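Local coordinates for NanU sialic acid binding protein (Bacteroides fragilis, PDB 4L7T), which binds sialic acid with high affinity as a SusD-family protein of the outer membrane, probably working alongside the membrane partner NanO, at residues R286-T297 against G314-L322; M446-L457 against L474-R485. All blocks are in the same frame, centred on the assembly; numbering follows the deposited sequence.

Interaction 1: R286-T297 against G314-L322; sequences RQNLVPQQAYMT and GQLNGLIRL
Asn317 OD1 is held by two donors: the backbone N of Gln293 reaches it at 3.0 Å in a nearly straight bond (170°), and a water that also takes the N-H of Ala294 donates to it. With its CG turned away from the backbone N (chi1 -175°), Asn317 sets this oxygen at the first turn of helix 293-299, just beyond the N-cap residue Gln292, while its ND2 bonds Gln376 outside the contact. Gln293 answers in the other direction. Its extended side chain runs past Leu316 O to Gly314, where NE2 gives a 2.8 Å bond to Gly314 O that lies in both the carbonyl plane and the amide plane.

Further along, the guanidinium of Arg286 meets Asn317 O at its edge, NH1 to O 2.9 Å; a bend at chi3 (50°) brings the group there, and NE makes a salt bridge to Asp283. The backbones are joined by Leu319 N to Arg286 O, by Gly318 N to Pro291 O at 2.8 Å, and by Arg321 N to Asn288 O at 2.9 Å. Gly318 is closely packed, its CA making a CA-H...O contact of 3.2 Å with Arg286 O.

Apolar groups fill the inner side. Ile320 CD1 presses on the Leu289 carbonyl and the Pro291 ring, the side chains of Val290 and Leu316 cross at about a right angle, CG1 against CB, and Leu289 CD2 meets Leu322 CB at 3.9 Å. Phe362 of strand 356-363 covers Pro291 and Leu316. Residues 314-322 thus form a loop laid along the link between helix 284-289 and helix 293-299, running from the 3-10 turn at 314-315 to strand 323-324, which pairs with strand 65-67 in this SusD-family protein.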
loop_
_atom_site.group_PDB
_atom_site.type_symbol
_atom_site.label_atom_id
_atom_site.label_comp_id
_atom_site.label_asym_id
_atom_site.label_seq_id
_atom_site.Cartn_x
_atom_site.Cartn_y
_atom_site.Cartn_z
ATOM N N ARG A 286 -8.125 6.387 11.668
ATOM C CA ARG A 286 -8.832 7.422 12.372
ATOM C C ARG A 286 -7.906 8.330 13.203
ATOM O O ARG A 286 -8.065 9.540 13.168
ATOM C CB ARG A 286 -9.853 6.768 13.335
ATOM C CG ARG A 286 -10.902 7.772 13.838
ATOM C CD ARG A 286 -11.853 7.204 14.991
ATOM N NE ARG A 286 -11.084 6.597 16.055
ATOM C CZ ARG A 286 -10.735 7.311 17.143
ATOM N NH1 ARG A 286 -11.105 8.548 17.217
ATOM N NH2 ARG A 286 -9.989 6.783 18.103
ATOM N N GLN A 287 -6.956 7.696 13.886
ATOM C CA GLN A 287 -6.049 8.404 14.850
ATOM C C GLN A 287 -4.987 9.270 14.112
ATOM O O GLN A 287 -4.341 10.066 14.789
ATOM C CB GLN A 287 -5.322 7.380 15.676
ATOM C CG GLN A 287 -6.131 6.721 16.799
ATOM C CD GLN A 287 -5.299 5.664 17.517
ATOM O OE1 GLN A 287 -5.822 4.656 17.962
ATOM N NE2 GLN A 287 -3.991 5.884 17.610
ATOM N N ASN A 288 -4.815 9.174 12.770
ATOM C CA ASN A 288 -3.761 9.975 12.054
ATOM C C ASN A 288 -4.228 10.865 10.921
ATOM O O ASN A 288 -3.556 11.833 10.510
ATOM C CB ASN A 288 -2.675 9.056 11.512
ATOM C CG ASN A 288 -1.811 8.481 12.622
ATOM O OD1 ASN A 288 -0.949 9.178 13.183
ATOM N ND2 ASN A 288 -2.044 7.212 12.974
ATOM N N LEU A 289 -5.344 10.486 10.257
ATOM C CA LEU A 289 -5.695 11.114 9.003
ATOM C C LEU A 289 -7.137 11.604 8.945
ATOM O O LEU A 289 -7.582 12.159 7.930
ATOM C CB LEU A 289 -5.524 10.029 7.895
ATOM C CG LEU A 289 -4.069 9.802 7.423
ATOM C CD1 LEU A 289 -4.030 8.712 6.234
ATOM C CD2 LEU A 289 -3.299 11.028 7.014
ATOM N N VAL A 290 -7.867 11.482 10.065
ATOM C CA VAL A 290 -9.280 11.896 10.101
ATOM C C VAL A 290 -9.354 13.122 11.010
ATOM O O VAL A 290 -8.877 13.047 12.120
ATOM C CB VAL A 290 -10.184 10.739 10.623
ATOM C CG1 VAL A 290 -11.676 11.257 10.767
ATOM C CG2 VAL A 290 -10.053 9.507 9.573
ATOM N N PRO A 291 -9.986 14.205 10.546
ATOM C CA PRO A 291 -10.098 15.396 11.420
ATOM C C PRO A 291 -11.001 15.200 12.674
ATOM O O PRO A 291 -11.820 14.283 12.772
ATOM C CB PRO A 291 -10.623 16.477 10.499
ATOM C CG PRO A 291 -11.435 15.700 9.443
ATOM C CD PRO A 291 -10.706 14.394 9.254
ATOM N N GLN A 292 -10.812 16.116 13.628
ATOM C CA GLN A 292 -11.453 16.019 14.930
ATOM C C GLN A 292 -12.854 16.629 14.906
ATOM O O GLN A 292 -13.041 17.721 14.355
ATOM C CB GLN A 292 -10.531 16.783 15.944
ATOM C CG GLN A 292 -11.036 16.567 17.402
ATOM C CD GLN A 292 -10.521 17.620 18.339
ATOM O OE1 GLN A 292 -9.878 17.288 19.356
ATOM N NE2 GLN A 292 -10.938 18.853 18.112
ATOM N N GLN A 293 -13.841 15.945 15.493
ATOM C CA GLN A 293 -15.215 16.471 15.414
ATOM C C GLN A 293 -15.318 17.806 16.120
ATOM O O GLN A 293 -15.923 18.749 15.598
ATOM C CB GLN A 293 -16.189 15.424 15.991
ATOM C CG GLN A 293 -17.683 15.820 15.941
ATOM C CD GLN A 293 -18.513 14.744 16.569
ATOM O OE1 GLN A 293 -18.462 14.549 17.782
ATOM N NE2 GLN A 293 -19.245 13.982 15.737
ATOM N N ALA A 294 -14.696 17.925 17.303
ATOM C CA ALA A 294 -14.762 19.228 18.017
ATOM C C ALA A 294 -14.385 20.473 17.169
ATOM O O ALA A 294 -15.209 21.394 17.013
ATOM C CB ALA A 294 -13.954 19.165 19.330
ATOM N N TYR A 295 -13.170 20.523 16.561
ATOM C CA TYR A 295 -12.856 21.745 15.766
ATOM C C TYR A 295 -13.523 21.810 14.421
ATOM O O TYR A 295 -13.714 22.907 13.848
ATOM C CB TYR A 295 -11.329 22.107 15.680
ATOM C CG TYR A 295 -10.480 21.044 14.958
ATOM C CD1 TYR A 295 -10.711 20.743 13.609
ATOM C CD2 TYR A 295 -9.479 20.366 15.632
ATOM C CE1 TYR A 295 -9.934 19.736 12.935
ATOM C CE2 TYR A 295 -8.707 19.398 14.983
ATOM C CZ TYR A 295 -9.011 19.060 13.643
ATOM O OH TYR A 295 -8.292 18.052 13.076
ATOM N N MET A 296 -13.923 20.665 13.867
ATOM C CA MET A 296 -14.607 20.704 12.569
ATOM C C MET A 296 -15.961 21.390 12.810
ATOM O O MET A 296 -16.326 22.329 12.107
ATOM C CB MET A 296 -14.850 19.295 12.008
ATOM C CG MET A 296 -13.542 18.648 11.438
ATOM S SD MET A 296 -12.927 19.520 9.906
ATOM C CE MET A 296 -13.966 18.677 8.674
ATOM N N THR A 297 -16.668 20.910 13.832
ATOM C CA THR A 297 -18.042 21.472 14.021
ATOM C C THR A 297 -18.025 22.915 14.555
ATOM O O THR A 297 -18.903 23.734 14.184
ATOM C CB THR A 297 -18.935 20.499 14.791
ATOM O OG1 THR A 297 -18.348 20.220 16.057
ATOM C CG2 THR A 297 -18.992 19.191 14.050
ATOM N N GLY A 314 -19.531 16.254 9.781
ATOM C CA GLY A 314 -19.670 16.496 11.234
ATOM C C GLY A 314 -19.653 15.160 11.981
ATOM O O GLY A 314 -19.423 15.115 13.220
ATOM N N GLN A 315 -19.800 14.052 11.241
ATOM C CA GLN A 315 -19.641 12.690 11.821
ATOM C C GLN A 315 -18.188 12.213 11.947
ATOM O O GLN A 315 -17.945 11.184 12.553
ATOM C CB GLN A 315 -20.399 11.630 10.981
ATOM C CG GLN A 315 -21.904 11.874 10.923
ATOM C CD GLN A 315 -22.495 11.349 9.623
ATOM O OE1 GLN A 315 -21.835 10.563 8.874
ATOM N NE2 GLN A 315 -23.733 11.774 9.313
ATOM N N LEU A 316 -17.222 12.884 11.330
ATOM C CA LEU A 316 -15.806 12.394 11.402
ATOM C C LEU A 316 -15.173 12.738 12.725
ATOM O O LEU A 316 -15.332 13.833 13.186
ATOM C CB LEU A 316 -15.022 13.118 10.326
ATOM C CG LEU A 316 -15.529 12.834 8.902
ATOM C CD1 LEU A 316 -14.831 13.722 7.865
ATOM C CD2 LEU A 316 -15.373 11.338 8.572
ATOM N N ASN A 317 -14.510 11.798 13.382
ATOM C CA ASN A 317 -13.889 12.162 14.647
ATOM C C ASN A 317 -12.640 11.394 14.880
ATOM O O ASN A 317 -12.635 10.295 15.510
ATOM C CB ASN A 317 -14.867 11.952 15.853
ATOM C CG ASN A 317 -14.242 12.447 17.160
ATOM O OD1 ASN A 317 -13.545 13.477 17.152
ATOM N ND2 ASN A 317 -14.467 11.739 18.270
ATOM N N GLY A 318 -11.524 12.007 14.456
ATOM C CA GLY A 318 -10.247 11.397 14.599
ATOM C C GLY A 318 -9.251 12.484 15.005
ATOM O O GLY A 318 -9.626 13.498 15.589
ATOM N N LEU A 319 -7.989 12.254 14.663
ATOM C CA LEU A 319 -6.927 13.294 14.847
ATOM C C LEU A 319 -6.026 13.326 13.601
ATOM O O LEU A 319 -5.804 12.261 12.964
ATOM C CB LEU A 319 -6.112 13.008 16.110
ATOM C CG LEU A 319 -6.936 13.248 17.391
ATOM C CD1 LEU A 319 -6.189 12.765 18.590
ATOM C CD2 LEU A 319 -7.309 14.712 17.641
ATOM N N ILE A 320 -5.520 14.527 13.279
ATOM C CA ILE A 320 -4.609 14.628 12.166
ATOM C C ILE A 320 -3.219 14.696 12.774
ATOM O O ILE A 320 -2.880 15.652 13.540
ATOM C CB ILE A 320 -4.854 15.870 11.364
ATOM C CG1 ILE A 320 -6.243 15.939 10.687
ATOM C CG2 ILE A 320 -3.687 16.046 10.300
ATOM C CD1 ILE A 320 -6.572 14.751 9.719
ATOM N N ARG A 321 -2.382 13.695 12.453
ATOM C CA ARG A 321 -0.969 13.686 12.849
ATOM C C ARG A 321 -0.078 13.813 11.636
ATOM O O ARG A 321 1.048 14.236 11.722
ATOM C CB ARG A 321 -0.549 12.424 13.609
ATOM C CG ARG A 321 -1.429 12.085 14.859
ATOM C CD ARG A 321 -1.258 13.086 15.978
ATOM N NE ARG A 321 -1.997 12.539 17.146
ATOM C CZ ARG A 321 -2.246 13.258 18.243
ATOM N NH1 ARG A 321 -1.851 14.545 18.315
ATOM N NH2 ARG A 321 -2.856 12.651 19.265
ATOM N N LEU A 322 -0.593 13.339 10.502
ATOM C CA LEU A 322 0.081 13.492 9.187
ATOM C C LEU A 322 -0.800 14.428 8.392
ATOM O O LEU A 322 -1.966 14.086 8.034
ATOM C CB LEU A 322 0.117 12.118 8.459
ATOM C CG LEU A 322 1.205 11.131 8.921
ATOM C CD1 LEU A 322 1.043 9.629 8.418
ATOM C CD2 LEU A 322 2.600 11.577 8.535
HETATM O O HOH W 1 -3.186 10.008 17.176
HETATM O O HOH W 2 -13.915 15.523 18.947
#

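Interaction 2: M446-L457 against L474-R485. With NA (sodium ion), chain F; ACT (acetate ion), chain B.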
loop_
_atom_site.group_PDB
_atom_site.type_symbol
_atom_site.label_atom_id
_atom_site.label_comp_id
_atom_site.label_asym_id
_atom_site.label_seq_id
_atom_site.Cartn_x
_atom_site.Cartn_y
_atom_site.Cartn_z
ATOM N N MET A 446 5.551 16.603 -9.540
ATOM C CA MET A 446 5.249 15.909 -10.788
ATOM C C MET A 446 5.620 16.744 -11.964
ATOM O O MET A 446 5.620 17.975 -11.876
ATOM C CB MET A 446 3.788 15.477 -10.898
ATOM C CG MET A 446 2.723 16.591 -10.836
ATOM S SD MET A 446 0.998 16.064 -10.808
ATOM C CE MET A 446 0.895 14.901 -9.420
ATOM N N SER A 447 5.930 16.069 -13.076
ATOM C CA SER A 447 6.334 16.816 -14.273
ATOM C C SER A 447 5.597 16.326 -15.480
ATOM O O SER A 447 4.697 15.478 -15.375
ATOM C CB SER A 447 7.870 16.859 -14.424
ATOM O OG SER A 447 8.454 15.610 -14.448
ATOM N N GLY A 448 5.899 16.903 -16.638
ATOM C CA GLY A 448 5.109 16.596 -17.820
ATOM C C GLY A 448 5.381 15.218 -18.434
ATOM O O GLY A 448 6.344 14.489 -18.095
ATOM N N ASP A 449 4.494 14.871 -19.387
ATOM C CA ASP A 449 4.591 13.592 -20.083
ATOM C C ASP A 449 5.811 13.397 -20.989
ATOM O O ASP A 449 6.013 12.266 -21.480
ATOM C CB ASP A 449 3.324 13.311 -20.959
ATOM C CG ASP A 449 2.076 12.927 -20.165
ATOM O OD1 ASP A 449 2.100 12.741 -18.927
ATOM O OD2 ASP A 449 0.997 12.857 -20.805
ATOM N N GLU A 450 6.685 14.419 -21.182
ATOM C CA GLU A 450 7.809 14.251 -22.068
ATOM C C GLU A 450 8.758 13.214 -21.636
ATOM O O GLU A 450 9.595 12.786 -22.421
ATOM C CB GLU A 450 8.677 15.512 -22.231
ATOM C CG GLU A 450 8.032 16.837 -21.982
ATOM C CD GLU A 450 7.718 17.109 -20.516
ATOM O OE1 GLU A 450 8.616 17.294 -19.620
ATOM O OE2 GLU A 450 6.542 17.222 -20.303
ATOM N N ASP A 451 8.683 12.740 -20.379
ATOM C CA ASP A 451 9.555 11.670 -20.004
ATOM C C ASP A 451 8.647 10.506 -19.539
ATOM O O ASP A 451 7.797 10.753 -18.698
ATOM C CB ASP A 451 10.479 12.040 -18.838
ATOM C CG ASP A 451 11.353 10.885 -18.450
ATOM O OD1 ASP A 451 12.313 10.501 -19.158
ATOM O OD2 ASP A 451 11.060 10.210 -17.391
ATOM N N PRO A 452 8.789 9.308 -20.134
ATOM C CA PRO A 452 7.851 8.175 -19.818
ATOM C C PRO A 452 7.840 7.814 -18.325
ATOM O O PRO A 452 6.743 7.688 -17.743
ATOM C CB PRO A 452 8.385 7.024 -20.661
ATOM C CG PRO A 452 8.933 7.707 -21.890
ATOM C CD PRO A 452 9.530 9.050 -21.387
ATOM N N LEU A 453 9.016 7.689 -17.727
ATOM C CA LEU A 453 9.035 7.339 -16.292
ATOM C C LEU A 453 8.415 8.428 -15.419
ATOM O O LEU A 453 7.708 8.103 -14.436
ATOM C CB LEU A 453 10.440 6.982 -15.814
ATOM C CG LEU A 453 11.057 5.679 -16.369
ATOM C CD1 LEU A 453 12.469 5.462 -15.870
ATOM C CD2 LEU A 453 10.207 4.431 -16.009
ATOM N N GLU A 454 8.709 9.721 -15.649
ATOM C CA GLU A 454 7.928 10.759 -14.959
ATOM C C GLU A 454 6.445 10.724 -15.195
ATOM O O GLU A 454 5.753 11.007 -14.270
ATOM C CB GLU A 454 8.495 12.214 -15.188
ATOM C CG GLU A 454 9.963 12.329 -14.798
ATOM C CD GLU A 454 10.160 12.488 -13.277
ATOM O OE1 GLU A 454 9.154 12.813 -12.591
ATOM O OE2 GLU A 454 11.312 12.330 -12.789
ATOM N N ALA A 455 5.961 10.394 -16.429
ATOM C CA ALA A 455 4.533 10.352 -16.675
ATOM C C ALA A 455 3.893 9.225 -15.799
ATOM O O ALA A 455 2.832 9.430 -15.248
ATOM C CB ALA A 455 4.250 10.078 -18.142
ATOM N N ILE A 456 4.594 8.135 -15.708
ATOM C CA ILE A 456 4.130 6.964 -14.915
ATOM C C ILE A 456 4.230 7.286 -13.414
ATOM O O ILE A 456 3.315 6.938 -12.666
ATOM C CB ILE A 456 4.899 5.707 -15.264
ATOM C CG1 ILE A 456 4.555 5.322 -16.722
ATOM C CG2 ILE A 456 4.523 4.480 -14.306
ATOM C CD1 ILE A 456 5.484 4.284 -17.382
ATOM N N LEU A 457 5.330 7.886 -12.953
ATOM C CA LEU A 457 5.336 8.335 -11.523
ATOM C C LEU A 457 4.132 9.235 -11.209
ATOM O O LEU A 457 3.474 9.150 -10.168
ATOM C CB LEU A 457 6.649 9.092 -11.120
ATOM C CG LEU A 457 7.882 8.296 -10.893
ATOM C CD1 LEU A 457 9.053 9.239 -10.657
ATOM C CD2 LEU A 457 7.643 7.428 -9.616
ATOM N N LEU A 474 9.223 5.895 -5.790
ATOM C CA LEU A 474 10.479 6.668 -5.907
ATOM C C LEU A 474 11.648 5.774 -5.657
ATOM O O LEU A 474 12.607 5.850 -6.424
ATOM C CB LEU A 474 10.526 7.889 -4.956
ATOM C CG LEU A 474 9.412 8.898 -5.241
ATOM C CD1 LEU A 474 9.373 10.008 -4.203
ATOM C CD2 LEU A 474 9.620 9.609 -6.611
ATOM N N ARG A 475 11.592 4.961 -4.616
ATOM C CA ARG A 475 12.731 4.083 -4.285
ATOM C C ARG A 475 13.053 3.126 -5.416
ATOM O O ARG A 475 14.223 2.839 -5.653
ATOM C CB ARG A 475 12.450 3.212 -3.033
ATOM C CG ARG A 475 12.557 4.033 -1.751
ATOM C CD ARG A 475 13.973 4.014 -1.101
ATOM N NE ARG A 475 14.313 2.709 -0.585
ATOM C CZ ARG A 475 15.296 1.906 -0.941
ATOM N NH1 ARG A 475 16.121 2.203 -1.938
ATOM N NH2 ARG A 475 15.418 0.751 -0.322
ATOM N N LEU A 476 12.034 2.577 -6.088
ATOM C CA LEU A 476 12.348 1.626 -7.164
ATOM C C LEU A 476 13.201 2.353 -8.246
ATOM O O LEU A 476 14.151 1.813 -8.803
ATOM C CB LEU A 476 11.019 1.067 -7.758
ATOM C CG LEU A 476 11.196 0.430 -9.153
ATOM C CD1 LEU A 476 11.866 -0.882 -8.948
ATOM C CD2 LEU A 476 9.768 0.255 -9.774
ATOM N N LEU A 477 12.834 3.586 -8.555
ATOM C CA LEU A 477 13.508 4.270 -9.681
ATOM C C LEU A 477 14.918 4.702 -9.345
ATOM O O LEU A 477 15.769 4.755 -10.257
ATOM C CB LEU A 477 12.682 5.380 -10.233
ATOM C CG LEU A 477 11.460 4.816 -11.018
ATOM C CD1 LEU A 477 10.726 5.916 -11.688
ATOM C CD2 LEU A 477 11.789 3.770 -12.036
ATOM N N GLY A 478 15.130 5.037 -8.074
ATOM C CA GLY A 478 16.508 5.176 -7.542
ATOM C C GLY A 478 16.723 6.418 -6.683
ATOM O O GLY A 478 15.842 7.286 -6.511
ATOM N N ALA A 479 17.910 6.441 -6.092
ATOM C CA ALA A 479 18.248 7.413 -5.062
ATOM C C ALA A 479 18.037 8.835 -5.567
ATOM O O ALA A 479 17.556 9.685 -4.795
ATOM C CB ALA A 479 19.714 7.197 -4.572
ATOM N N ASP A 480 18.331 9.134 -6.848
ATOM C CA ASP A 480 18.178 10.474 -7.358
ATOM C C ASP A 480 16.712 10.908 -7.442
ATOM O O ASP A 480 16.375 12.078 -7.277
ATOM C CB ASP A 480 18.806 10.619 -8.759
ATOM C CG ASP A 480 20.352 10.734 -8.709
ATOM O OD1 ASP A 480 20.915 10.905 -7.591
ATOM O OD2 ASP A 480 21.015 10.716 -9.798
ATOM N N TYR A 481 15.837 9.931 -7.747
ATOM C CA TYR A 481 14.425 10.292 -7.714
ATOM C C TYR A 481 13.938 10.570 -6.253
ATOM O O TYR A 481 13.136 11.476 -6.002
ATOM C CB TYR A 481 13.537 9.153 -8.284
ATOM C CG TYR A 481 13.707 8.928 -9.731
ATOM C CD1 TYR A 481 12.817 9.523 -10.657
ATOM C CD2 TYR A 481 14.778 8.162 -10.188
ATOM C CE1 TYR A 481 12.995 9.312 -12.053
ATOM C CE2 TYR A 481 14.967 7.984 -11.556
ATOM C CZ TYR A 481 14.077 8.548 -12.455
ATOM O OH TYR A 481 14.223 8.323 -13.835
ATOM N N VAL A 482 14.426 9.773 -5.318
ATOM C CA VAL A 482 14.085 9.928 -3.880
ATOM C C VAL A 482 14.614 11.282 -3.368
ATOM O O VAL A 482 13.831 12.047 -2.783
ATOM C CB VAL A 482 14.701 8.801 -3.020
ATOM C CG1 VAL A 482 14.501 9.069 -1.466
ATOM C CG2 VAL A 482 14.094 7.419 -3.358
ATOM N N THR A 483 15.907 11.587 -3.578
ATOM C CA THR A 483 16.472 12.814 -2.984
ATOM C C THR A 483 15.929 14.070 -3.684
ATOM O O THR A 483 15.857 15.136 -3.070
ATOM C CB THR A 483 18.049 12.744 -3.006
ATOM O OG1 THR A 483 18.462 12.656 -4.360
ATOM C CG2 THR A 483 18.519 11.556 -2.205
ATOM N N LYS A 484 15.513 13.989 -4.947
ATOM C CA LYS A 484 14.904 15.124 -5.608
ATOM C C LYS A 484 13.623 15.566 -4.986
ATOM O O LYS A 484 13.403 16.771 -4.793
ATOM C CB LYS A 484 14.696 14.824 -7.097
ATOM C CG LYS A 484 14.046 15.908 -7.786
ATOM C CD LYS A 484 15.028 17.087 -8.082
ATOM C CE LYS A 484 14.319 18.124 -8.992
ATOM N NZ LYS A 484 14.960 19.473 -8.994
ATOM N N ARG A 485 12.769 14.586 -4.623
ATOM C CA ARG A 485 11.431 14.939 -4.183
ATOM C C ARG A 485 11.191 14.758 -2.695
ATOM O O ARG A 485 10.100 15.100 -2.190
ATOM C CB ARG A 485 10.363 14.225 -5.033
ATOM C CG ARG A 485 10.273 14.843 -6.451
ATOM C CD ARG A 485 9.017 14.404 -7.165
ATOM N NE ARG A 485 8.788 15.113 -8.429
ATOM C CZ ARG A 485 8.875 14.557 -9.644
ATOM N NH1 ARG A 485 9.259 13.293 -9.777
ATOM N NH2 ARG A 485 8.525 15.280 -10.702
HETATM NA NA NA F . 15.995 16.216 -1.075
HETATM C C ACT B . 19.996 4.199 -8.123
HETATM O O ACT B . 19.114 3.324 -8.443
HETATM O OXT ACT B . 20.083 4.598 -6.904
HETATM C CH3 ACT B . 20.879 4.746 -9.204
HETATM O O HOH W 3 8.617 18.003 -10.290
HETATM O O HOH W 4 13.323 9.800 -15.740
HETATM O O HOH W 5 14.321 17.562 -1.854
HETATM O O HOH W 6 17.285 15.067 0.136
HETATM O O HOH W 7 15.943 17.804 0.737
#
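Arg485 grips Glu454 end-on in a salt bridge, NH1 and NH2 both pointing to the single oxygen OE1, at 2.9 Å and 3.2 Å respectively. The NH1 bond uses the syn lone pair of OE1, whereas NH2 arrives from above the carboxylate plane; the carboxylate and guanidinium planes stand 60° apart. Arg485 is extended from CG to NE, which carries its guanidinium over to the loop at Met446 and Ser447. There NE is bonded to Lys444 O, and a water accepts from NH2, so the group is fixed at several corners.

The apolar contacts centre on Leu457, a knob seated in the hole formed by Leu474, Leu477, Tyr481 and Arg485. Leu457 and Leu477 approach tip to tip, CG to CD1 3.8 Å, while Leu457 CD1 lies obliquely beside Tyr481 CD1 at the same separation. This is helix packing within the alpha-helical part of the SusD fold: the short segments 452-457 and 479-485 cross at -55° with their axes 13.7 Å apart, a gap bridged by long side chains, and helix 470-477 supplies Leu474 and Leu477. Glu397 of helix 388-401 also touches Leu477.

Tyr481 adds a mixed contact. Its ring has Leu477 CB over one face, and Glu454 OE2 comes within 3.5 Å of CE1, with carboxylate and ring planes only 24° apart. The Leu453 side chain crosses that of Tyr481 at about a right angle, CD1 near OH.

Asp451, the N-cap of helix 452-463, accepts Glu454 N on OD2 at 3.0 Å, and the same oxygen takes a bond from a water that also meets Tyr481 OH.

Overall arrangement
Interaction 1 and interaction 2 are separate parts of one chain, following each other in sequence, with centres 32 Å apart and nearest atoms about 14 Å apart. They do not touch. Backbone and amide bonds dominate the first, side chains between helices and a loop the second. Both lie away from the middle of the chain, their centres 22 Å and 18 Å from its centre. The sodium ion belongs to the second region: Thr483 O and Thr486 O bind it, and Thr483 takes no part in the contact with 446-457. No sialic acid is bound in this structure, so neither contact can be placed against the ligand.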